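Local coordinates for protein Na-translocating NADH-quinone reductase subunit C NqrC (Shewanella oneidensis, PDB 4XHF) that binds flavin mononucleotide through a covalent bond, as the soluble fragment of subunit C, an FMN-binding-domain protein, from a larger multisubunit complex, at residues A[139-144]-A[220-225]; A[161-166]-A[174-179]; A[198-203]-A[226-231]. All coordinates share one frame; numbering follows the deposited sequence.

Contact 1 of 3, residues A[139-144]-A[220-225]; sequences KGLWSM and ATMTGR. With FMN (flavin mononucleotide), chain E.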
loop_
_atom_site.group_PDB
_atom_site.type_symbol
_atom_site.label_atom_id
_atom_site.label_comp_id
_atom_site.label_asym_id
_atom_site.label_seq_id
_atom_site.Cartn_x
_atom_site.Cartn_y
_atom_site.Cartn_z
ATOM N N LYS A 139 7.532 7.067 7.919
ATOM C CA LYS A 139 8.729 6.900 8.723
ATOM C C LYS A 139 8.475 5.908 9.848
ATOM O O LYS A 139 7.493 6.026 10.583
ATOM C CB LYS A 139 9.189 8.238 9.301
ATOM C CG LYS A 139 10.560 8.183 9.956
ATOM C CD LYS A 139 10.751 9.311 10.951
ATOM C CE LYS A 139 12.146 9.284 11.552
ATOM N NZ LYS A 139 13.197 9.570 10.540
ATOM N N GLY A 140 9.359 4.924 9.970
ATOM C CA GLY A 140 9.340 4.020 11.104
ATOM C C GLY A 140 9.977 4.694 12.301
ATOM O O GLY A 140 9.511 5.742 12.755
ATOM N N LEU A 141 11.051 4.098 12.808
ATOM C CA LEU A 141 11.810 4.683 13.907
ATOM C C LEU A 141 13.007 5.465 13.374
ATOM O O LEU A 141 13.330 6.540 13.882
ATOM C CB LEU A 141 12.275 3.596 14.882
ATOM C CG LEU A 141 13.103 4.060 16.085
ATOM C CD1 LEU A 141 12.358 5.089 16.926
ATOM C CD2 LEU A 141 13.496 2.872 16.940
ATOM N N TRP A 142 13.648 4.932 12.336
ATOM C CA TRP A 142 14.888 5.506 11.824
ATOM C C TRP A 142 14.871 5.736 10.320
ATOM O O TRP A 142 15.758 6.401 9.784
ATOM C CB TRP A 142 16.072 4.601 12.176
ATOM C CG TRP A 142 16.321 4.517 13.640
ATOM C CD1 TRP A 142 16.209 3.412 14.431
ATOM C CD2 TRP A 142 16.713 5.590 14.501
ATOM N NE1 TRP A 142 16.514 3.730 15.732
ATOM C CE2 TRP A 142 16.826 5.063 15.800
ATOM C CE3 TRP A 142 16.982 6.947 14.299
ATOM C CZ2 TRP A 142 17.196 5.842 16.892
ATOM C CZ3 TRP A 142 17.350 7.718 15.383
ATOM C CH2 TRP A 142 17.455 7.164 16.662
ATOM N N SER A 143 13.869 5.193 9.640
ATOM C CA SER A 143 13.855 5.223 8.184
ATOM C C SER A 143 12.453 5.214 7.599
ATOM O O SER A 143 11.472 4.970 8.300
ATOM C CB SER A 143 14.633 4.027 7.636
ATOM O OG SER A 143 13.979 2.816 7.972
ATOM N N MET A 144 12.381 5.485 6.300
ATOM C CA MET A 144 11.136 5.390 5.556
ATOM C C MET A 144 10.860 3.937 5.200
ATOM O O MET A 144 11.757 3.206 4.777
ATOM C CB MET A 144 11.200 6.240 4.286
ATOM C CG MET A 144 11.368 7.738 4.527
ATOM S SD MET A 144 10.107 8.465 5.595
ATOM C CE MET A 144 8.620 7.887 4.792
ATOM N N ALA A 220 10.570 -4.405 19.142
ATOM C CA ALA A 220 10.539 -3.570 17.945
ATOM C C ALA A 220 9.168 -2.916 17.787
ATOM O O ALA A 220 8.545 -3.002 16.729
ATOM C CB ALA A 220 10.874 -4.396 16.718
ATOM N N THR A 221 8.710 -2.262 18.847
ATOM C CA THR A 221 7.374 -1.680 18.872
ATOM C C THR A 221 7.301 -0.375 18.083
ATOM O O THR A 221 6.291 -0.086 17.443
ATOM C CB THR A 221 6.921 -1.422 20.322
ATOM O OG1 THR A 221 7.012 -2.639 21.072
ATOM C CG2 THR A 221 5.485 -0.917 20.365
ATOM N N MET A 222 8.375 0.407 18.122
ATOM C CA MET A 222 8.376 1.731 17.510
ATOM C C MET A 222 8.253 1.649 15.990
ATOM O O MET A 222 7.606 2.491 15.367
ATOM C CB MET A 222 9.645 2.492 17.896
ATOM C CG MET A 222 9.701 2.888 19.365
ATOM S SD MET A 222 8.392 4.040 19.841
ATOM C CE MET A 222 8.878 5.508 18.938
ATOM N N THR A 223 8.876 0.634 15.397
ATOM C CA THR A 223 8.752 0.398 13.964
ATOM C C THR A 223 7.300 0.101 13.615
ATOM O O THR A 223 6.762 0.636 12.646
ATOM C CB THR A 223 9.649 -0.772 13.505
ATOM O OG1 THR A 223 11.020 -0.379 13.595
ATOM C CG2 THR A 223 9.350 -1.176 12.063
ATOM N N GLY A 224 6.675 -0.755 14.415
ATOM C CA GLY A 224 5.307 -1.170 14.175
ATOM C C GLY A 224 4.330 -0.013 14.231
ATOM O O GLY A 224 3.394 0.055 13.434
ATOM N N ARG A 225 4.544 0.896 15.176
ATOM C CA ARG A 225 3.685 2.066 15.319
ATOM C C ARG A 225 3.831 2.980 14.110
ATOM O O ARG A 225 2.905 3.704 13.751
ATOM C CB ARG A 225 4.017 2.834 16.597
ATOM C CG ARG A 225 3.983 1.990 17.859
ATOM C CD ARG A 225 3.134 2.642 18.938
ATOM N NE ARG A 225 3.243 1.939 20.218
ATOM C CZ ARG A 225 3.489 2.518 21.393
ATOM N NH1 ARG A 225 3.656 3.834 21.491
ATOM N NH2 ARG A 225 3.567 1.772 22.487
HETATM N N1 FMN E . 12.889 -0.585 17.950
HETATM C C2 FMN E . 12.080 -0.494 16.748
HETATM O O2 FMN E . 10.919 -0.541 16.813
HETATM N N3 FMN E . 12.738 -0.344 15.446
HETATM C C4 FMN E . 14.145 -0.277 15.369
HETATM O O4 FMN E . 14.671 -0.151 14.323
HETATM C C4A FMN E . 14.982 -0.358 16.618
HETATM N N5 FMN E . 16.395 -0.285 16.551
HETATM C C5A FMN E . 17.174 -0.368 17.779
HETATM C C6 FMN E . 18.574 -0.295 17.701
HETATM C C7 FMN E . 19.349 -0.289 18.837
HETATM C C7M FMN E . 20.849 -0.144 18.701
HETATM C C8 FMN E . 18.742 -0.432 20.087
HETATM C C8M FMN E . 19.538 -0.240 21.411
HETATM C C9 FMN E . 17.316 -0.590 20.174
HETATM C C9A FMN E . 16.519 -0.518 19.025
HETATM N N10 FMN E . 15.064 -0.587 19.086
HETATM C C10 FMN E . 14.312 -0.512 17.857
HETATM C "C1'" FMN E . 14.323 -0.758 20.392
HETATM C "C2'" FMN E . 13.517 0.478 20.750
HETATM O "O2'" FMN E . 14.376 1.417 21.327
HETATM C "C3'" FMN E . 12.422 0.134 21.757
HETATM O "O3'" FMN E . 13.017 -0.453 22.878
HETATM C "C4'" FMN E . 11.374 -0.821 21.148
HETATM O "O4'" FMN E . 10.866 -0.280 19.960
HETATM C "C5'" FMN E . 10.205 -1.050 22.109
HETATM O "O5'" FMN E . 9.508 -2.191 21.663
HETATM P P FMN E . 8.080 -2.532 22.298
HETATM O O1P FMN E . 7.626 -1.376 23.306
HETATM O O2P FMN E . 8.145 -3.929 23.072
#

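Contact 2 of 3, residues A[161-166]-A[174-179]; sequences VVVYEH and DFVTDP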
loop_
_atom_site.group_PDB
_atom_site.type_symbol
_atom_site.label_atom_id
_atom_site.label_comp_id
_atom_site.label_asym_id
_atom_site.label_seq_id
_atom_site.Cartn_x
_atom_site.Cartn_y
_atom_site.Cartn_z
ATOM N N VAL A 161 -0.898 -7.272 2.782
ATOM C CA VAL A 161 0.077 -6.207 2.966
ATOM C C VAL A 161 1.456 -6.691 2.536
ATOM O O VAL A 161 1.877 -7.790 2.899
ATOM C CB VAL A 161 0.127 -5.739 4.428
ATOM C CG1 VAL A 161 1.212 -4.686 4.626
ATOM C CG2 VAL A 161 -1.225 -5.193 4.848
ATOM N N VAL A 162 2.147 -5.862 1.760
ATOM C CA VAL A 162 3.490 -6.169 1.288
ATOM C C VAL A 162 4.405 -4.979 1.541
ATOM O O VAL A 162 4.194 -3.906 0.982
ATOM C CB VAL A 162 3.503 -6.510 -0.220
ATOM C CG1 VAL A 162 4.926 -6.752 -0.712
ATOM C CG2 VAL A 162 2.641 -7.727 -0.503
ATOM N N VAL A 163 5.412 -5.173 2.386
ATOM C CA VAL A 163 6.450 -4.168 2.597
ATOM C C VAL A 163 7.700 -4.636 1.862
ATOM O O VAL A 163 8.114 -5.785 2.010
ATOM C CB VAL A 163 6.745 -3.950 4.100
ATOM C CG1 VAL A 163 7.919 -3.000 4.307
ATOM C CG2 VAL A 163 5.509 -3.414 4.807
ATOM N N TYR A 164 8.289 -3.749 1.063
ATOM C CA TYR A 164 9.392 -4.127 0.181
ATOM C C TYR A 164 10.663 -3.300 0.392
ATOM O O TYR A 164 11.703 -3.609 -0.190
ATOM C CB TYR A 164 8.947 -4.016 -1.282
ATOM C CG TYR A 164 8.659 -2.603 -1.741
ATOM C CD1 TYR A 164 9.680 -1.778 -2.196
ATOM C CD2 TYR A 164 7.366 -2.096 -1.727
ATOM C CE1 TYR A 164 9.424 -0.490 -2.616
ATOM C CE2 TYR A 164 7.102 -0.807 -2.148
ATOM C CZ TYR A 164 8.137 -0.010 -2.591
ATOM O OH TYR A 164 7.893 1.274 -3.014
ATOM N N GLU A 165 10.587 -2.250 1.206
ATOM C CA GLU A 165 11.759 -1.415 1.467
ATOM C C GLU A 165 11.717 -0.773 2.848
ATOM O O GLU A 165 10.666 -0.328 3.308
ATOM C CB GLU A 165 11.889 -0.325 0.399
ATOM C CG GLU A 165 13.032 0.657 0.653
ATOM C CD GLU A 165 13.190 1.685 -0.451
ATOM O OE1 GLU A 165 12.620 1.484 -1.543
ATOM O OE2 GLU A 165 13.883 2.699 -0.227
ATOM N N HIS A 166 12.878 -0.714 3.492
ATOM C CA HIS A 166 13.007 -0.090 4.801
ATOM C C HIS A 166 14.477 0.117 5.136
ATOM O O HIS A 166 15.360 -0.366 4.426
ATOM C CB HIS A 166 12.338 -0.947 5.879
ATOM C CG HIS A 166 13.121 -2.168 6.246
ATOM N ND1 HIS A 166 14.012 -2.191 7.296
ATOM C CD2 HIS A 166 13.156 -3.405 5.695
ATOM C CE1 HIS A 166 14.558 -3.391 7.381
ATOM N NE2 HIS A 166 14.056 -4.146 6.422
ATOM N N ASP A 174 13.409 -4.987 11.181
ATOM C CA ASP A 174 13.365 -5.541 9.828
ATOM C C ASP A 174 12.320 -6.645 9.694
ATOM O O ASP A 174 12.282 -7.355 8.691
ATOM C CB ASP A 174 14.740 -6.077 9.427
ATOM C CG ASP A 174 15.124 -7.331 10.187
ATOM O OD1 ASP A 174 15.871 -8.160 9.624
ATOM O OD2 ASP A 174 14.682 -7.490 11.345
ATOM N N PHE A 175 11.472 -6.784 10.708
ATOM C CA PHE A 175 10.380 -7.748 10.664
ATOM C C PHE A 175 9.344 -7.364 9.616
ATOM O O PHE A 175 8.601 -8.215 9.130
ATOM C CB PHE A 175 9.703 -7.851 12.031
ATOM C CG PHE A 175 8.969 -6.603 12.440
ATOM C CD1 PHE A 175 7.650 -6.407 12.070
ATOM C CD2 PHE A 175 9.596 -5.631 13.199
ATOM C CE1 PHE A 175 6.974 -5.265 12.443
ATOM C CE2 PHE A 175 8.925 -4.486 13.576
ATOM C CZ PHE A 175 7.612 -4.302 13.197
ATOM N N VAL A 176 9.294 -6.078 9.282
ATOM C CA VAL A 176 8.258 -5.548 8.401
ATOM C C VAL A 176 8.232 -6.248 7.045
ATOM O O VAL A 176 7.184 -6.327 6.410
ATOM C CB VAL A 176 8.433 -4.029 8.177
ATOM C CG1 VAL A 176 8.155 -3.268 9.462
ATOM C CG2 VAL A 176 9.827 -3.710 7.657
ATOM N N THR A 177 9.377 -6.766 6.611
ATOM C CA THR A 177 9.466 -7.465 5.329
ATOM C C THR A 177 9.272 -8.978 5.472
ATOM O O THR A 177 9.235 -9.697 4.476
ATOM C CB THR A 177 10.822 -7.205 4.643
ATOM O OG1 THR A 177 11.890 -7.624 5.502
ATOM C CG2 THR A 177 10.981 -5.725 4.323
ATOM N N ASP A 178 9.146 -9.453 6.709
ATOM C CA ASP A 178 8.940 -10.875 6.980
ATOM C C ASP A 178 7.514 -11.285 6.617
ATOM O O ASP A 178 6.561 -10.781 7.213
ATOM C CB ASP A 178 9.216 -11.181 8.456
ATOM C CG ASP A 178 9.204 -12.671 8.765
ATOM O OD1 ASP A 178 8.823 -13.473 7.887
ATOM O OD2 ASP A 178 9.568 -13.040 9.902
ATOM N N PRO A 179 7.360 -12.201 5.643
ATOM C CA PRO A 179 6.020 -12.657 5.254
ATOM C C PRO A 179 5.216 -13.248 6.408
ATOM O O PRO A 179 3.988 -13.164 6.398
ATOM C CB PRO A 179 6.311 -13.731 4.204
ATOM C CG PRO A 179 7.618 -13.355 3.641
ATOM C CD PRO A 179 8.398 -12.807 4.789
HETATM O O HOH W 1 14.225 -6.616 5.306
#

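Contact 3 of 3, residues A[198-203]-A[226-231]; sequences AMRLVK and GVQRAM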
loop_
_atom_site.group_PDB
_atom_site.type_symbol
_atom_site.label_atom_id
_atom_site.label_comp_id
_atom_site.label_asym_id
_atom_site.label_seq_id
_atom_site.Cartn_x
_atom_site.Cartn_y
_atom_site.Cartn_z
ATOM N N ALA A 198 -9.041 2.388 12.695
ATOM C CA ALA A 198 -9.120 1.644 13.952
ATOM C C ALA A 198 -7.972 0.658 14.170
ATOM O O ALA A 198 -7.852 0.082 15.253
ATOM C CB ALA A 198 -10.450 0.901 14.018
ATOM N N MET A 199 -7.135 0.452 13.156
ATOM C CA MET A 199 -6.032 -0.502 13.271
ATOM C C MET A 199 -5.048 -0.092 14.365
ATOM O O MET A 199 -4.580 1.045 14.397
ATOM C CB MET A 199 -5.289 -0.640 11.941
ATOM C CG MET A 199 -6.088 -1.301 10.832
ATOM S SD MET A 199 -6.517 -3.027 11.134
ATOM C CE MET A 199 -4.908 -3.802 11.250
ATOM N N ARG A 200 -4.749 -1.032 15.257
ATOM C CA ARG A 200 -3.783 -0.820 16.330
ATOM C C ARG A 200 -2.889 -2.044 16.467
ATOM O O ARG A 200 -3.378 -3.174 16.465
ATOM C CB ARG A 200 -4.491 -0.547 17.661
ATOM C CG ARG A 200 -5.410 0.660 17.659
ATOM C CD ARG A 200 -4.633 1.959 17.567
ATOM N NE ARG A 200 -5.519 3.120 17.543
ATOM C CZ ARG A 200 -6.079 3.624 16.445
ATOM N NH1 ARG A 200 -5.854 3.079 15.257
ATOM N NH2 ARG A 200 -6.871 4.685 16.538
ATOM N N LEU A 201 -1.582 -1.825 16.580
ATOM C CA LEU A 201 -0.662 -2.922 16.854
ATOM C C LEU A 201 -0.683 -3.250 18.342
ATOM O O LEU A 201 -0.545 -2.362 19.184
ATOM C CB LEU A 201 0.755 -2.582 16.393
ATOM C CG LEU A 201 1.083 -3.113 14.997
ATOM C CD1 LEU A 201 0.326 -2.337 13.930
ATOM C CD2 LEU A 201 2.574 -3.066 14.746
ATOM N N VAL A 202 -0.860 -4.532 18.647
ATOM C CA VAL A 202 -1.127 -4.986 20.006
ATOM C C VAL A 202 -0.012 -5.880 20.522
ATOM O O VAL A 202 0.486 -6.748 19.804
ATOM C CB VAL A 202 -2.462 -5.757 20.078
ATOM C CG1 VAL A 202 -2.761 -6.208 21.501
ATOM C CG2 VAL A 202 -3.597 -4.902 19.537
ATOM N N LYS A 203 0.362 -5.677 21.781
ATOM C CA LYS A 203 1.415 -6.466 22.407
ATOM C C LYS A 203 0.828 -7.624 23.208
ATOM O O LYS A 203 1.484 -8.644 23.412
ATOM C CB LYS A 203 2.279 -5.581 23.314
ATOM C CG LYS A 203 3.115 -4.548 22.561
ATOM C CD LYS A 203 4.209 -3.944 23.437
ATOM C CE LYS A 203 3.677 -2.841 24.339
ATOM N NZ LYS A 203 4.755 -2.248 25.182
ATOM N N GLY A 226 5.004 2.944 13.486
ATOM C CA GLY A 226 5.248 3.713 12.282
ATOM C C GLY A 226 4.404 3.201 11.131
ATOM O O GLY A 226 3.761 3.979 10.426
ATOM N N VAL A 227 4.406 1.884 10.946
ATOM C CA VAL A 227 3.588 1.245 9.919
ATOM C C VAL A 227 2.125 1.556 10.177
ATOM O O VAL A 227 1.356 1.813 9.254
ATOM C CB VAL A 227 3.797 -0.283 9.897
ATOM C CG1 VAL A 227 2.876 -0.951 8.873
ATOM C CG2 VAL A 227 5.249 -0.608 9.599
ATOM N N GLN A 228 1.755 1.533 11.450
ATOM C CA GLN A 228 0.399 1.845 11.866
ATOM C C GLN A 228 0.032 3.268 11.459
ATOM O O GLN A 228 -1.047 3.512 10.919
ATOM C CB GLN A 228 0.270 1.663 13.378
ATOM C CG GLN A 228 -1.109 1.921 13.951
ATOM C CD GLN A 228 -1.065 2.086 15.447
ATOM O OE1 GLN A 228 -0.757 1.145 16.182
ATOM N NE2 GLN A 228 -1.360 3.294 15.912
ATOM N N ARG A 229 0.945 4.202 11.707
ATOM C CA ARG A 229 0.726 5.601 11.364
ATOM C C ARG A 229 0.776 5.821 9.857
ATOM O O ARG A 229 0.114 6.715 9.329
ATOM C CB ARG A 229 1.761 6.482 12.063
ATOM C CG ARG A 229 1.494 6.666 13.548
ATOM C CD ARG A 229 2.563 7.511 14.216
ATOM N NE ARG A 229 3.024 6.908 15.470
ATOM C CZ ARG A 229 4.256 6.452 15.696
ATOM N NH1 ARG A 229 5.204 6.523 14.765
ATOM N NH2 ARG A 229 4.547 5.925 16.877
ATOM N N ALA A 230 1.560 4.998 9.168
ATOM C CA ALA A 230 1.652 5.073 7.716
ATOM C C ALA A 230 0.297 4.777 7.090
ATOM O O ALA A 230 -0.161 5.502 6.209
ATOM C CB ALA A 230 2.701 4.106 7.198
ATOM N N MET A 231 -0.345 3.713 7.557
ATOM C CA MET A 231 -1.665 3.354 7.061
ATOM C C MET A 231 -2.714 4.367 7.508
ATOM O O MET A 231 -3.644 4.667 6.762
ATOM C CB MET A 231 -2.050 1.952 7.531
ATOM C CG MET A 231 -1.294 0.849 6.817
ATOM S SD MET A 231 -1.776 -0.784 7.394
ATOM C CE MET A 231 -0.537 -1.803 6.601
#

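Contact 1 of 3, residues A[139-144]-A[220-225]
Leu-141 lies over one face of the FMN isoalloxazine, with CD2 3.6 Å from flavin C4A, and beside it CD1 meets Met-222 CB at 3.9 Å. The same leucine also covers part of one face of the Trp-142 indole, its CG 3.4 Å above the ring plane and shifted toward the rim, while FMN O4 sits at the indole edge, in plane. A branched aliphatic side chain suits this place: with CG anti to the backbone N (chi1 179°), its two methyls divide between flavin and methionine. Met-222, bent at chi2 and chi3, brings CE back toward Leu-141 CD1.

Polar bonds hold the pyrimidine end of the flavin. N3 donates to Thr-223 OG1 at an unusually short 2.5 Å, and Thr-223 N donates to FMN O2 at 2.7 Å; Glu-168 bonds the same hydroxyl and the backbone N of Leu-141 and Trp-142, so one carboxylate ties the loop to the flavin's partner. The N-H groups of the first helical turn have no earlier helix carbonyl to bond. Thr-221 N accordingly turns to FMN O5', and Met-222 N to FMN O4'. Thr-221 OG1 is joined covalently to FMN P, at 1.6 Å.

Gly-140 and Thr-223 approach to 4.7 Å between CA atoms; glycine suits backbone angles (phi -79°, psi -120°) unfavourable for residues with a side chain. The contact sets the turn between antiparallel strands 129-139 and 144-151 against the N-terminal end of helix 221-234, whose N-cap is Ala-220.

Contact 2 of 3, residues A[161-166]-A[174-179]
Val-163 points from its strand toward Val-176: the CG1 of Val-163 lies 3.9 Å from the CG2 of Val-176, and Val-163 CB comes within 3.3 Å of Val-176 O. That carbonyl oxygen, buried by the contact, has no polar partner in the model. Valine suits the strand position, and the compact aliphatic side chain of Val-176 fits between strand and helix.

Tyr-164 and Glu-165 follow as a classic beta bulge opposite Tyr-146, both pointing away from 174-179. Beyond it, His-166 turns back. Its CG stands between the backbone N and the carbonyl carbon (chi1 75°), which lays the imidazole across the loop. Val-176 CG2 makes a CH-pi contact over one ring face, 4.1 Å from the centroid. Obliquely to the ring come Thr-177 CG2, 3.5 Å from CD2 of His-166, and Asp-174 CB, 3.4 Å from its CE1. At the ring edge a water in the imidazole plane bridges His-166 NE2 (2.7 Å) and Thr-177 OG1 (2.6 Å). Histidine suits the place, offering an apolar face to Val-176 and a ring nitrogen to the water.

The loop is layered between sheet and helix: Val-163 and His-166 also touch Ile-145 of strand 144-151, while Val-176 packs on Thr-223 and Val-227 of helix 221-234.

Contact 3 of 3, residues A[198-203]-A[226-231]
Gln-228 reaches the backbone of Leu-201 by stretching out fully: CG is anti to the backbone N (chi1 -178°), and the chain stays extended beyond CG, carrying the amide from the helix to the strand. Arg-200 does the reverse. Its chain bends at chi2 (-70°) and folds back on its own segment, where NH1 donates to Met-199 O, modelled at a rather short 2.5 Å. The acceptor lies in the guanidinium plane, whereas the donor stands above the plane of the carbonyl.

Across the contact, Leu-201 N gives a nearly straight hydrogen bond to Gln-228 OE1, 3.1 Å long with an N-H...O angle of 172°, the donor tilted from the amide plane. Strand 200-202 belongs to a two-stranded parallel sheet with strand 213-215. Arg-200 and Val-202 bond to the backbone of 212-216, and the intervening N-H of Leu-201 goes to the glutamine, which accepts it much as the edge of a further strand might. A long side chain ending in an amide suits the task, because it spans the distance from helix to strand and brings a carbonyl acceptor with it.

The stem of Gln-228 packs too. Its CG rests 3.6 Å from Met-199 O, and its CB lies 4.0 Å from Leu-201 CD1, the leucine and glutamine chains running past each other in opposite directions. On the outer side, Arg-200 CD approaches Gln-228 NE2 at 3.9 Å, guanidinium and amide planes not far from parallel. Deeper in, Met-199 and Met-231 both pack on Trp-185, flexible thioethers against a broad indole.

Contacts 1 and 3 share helix 221-234, the first using its N-terminal turn and the second the turns that follow; Gly-224 of contact 1 packs on Leu-201 of contact 3. Contact 2 joins both, through Phe-175 on Ala-220 and Val-161 on Met-231. All three are partly buried. Contact 2 lies nearest the centre of the chain and is mainly apolar, with a water at its edge. In contact 1, farthest from the centre, the segments themselves meet through apolar Leu-141 and Met-222, while the polar and covalent bonds listed there go to the flavin. Contact 3 ranges from buried Met-199 to exposed Arg-200 and rests on a side-chain-to-backbone hydrogen bond; its Lys-203 makes a long, weak ion pair with the FMN phosphate.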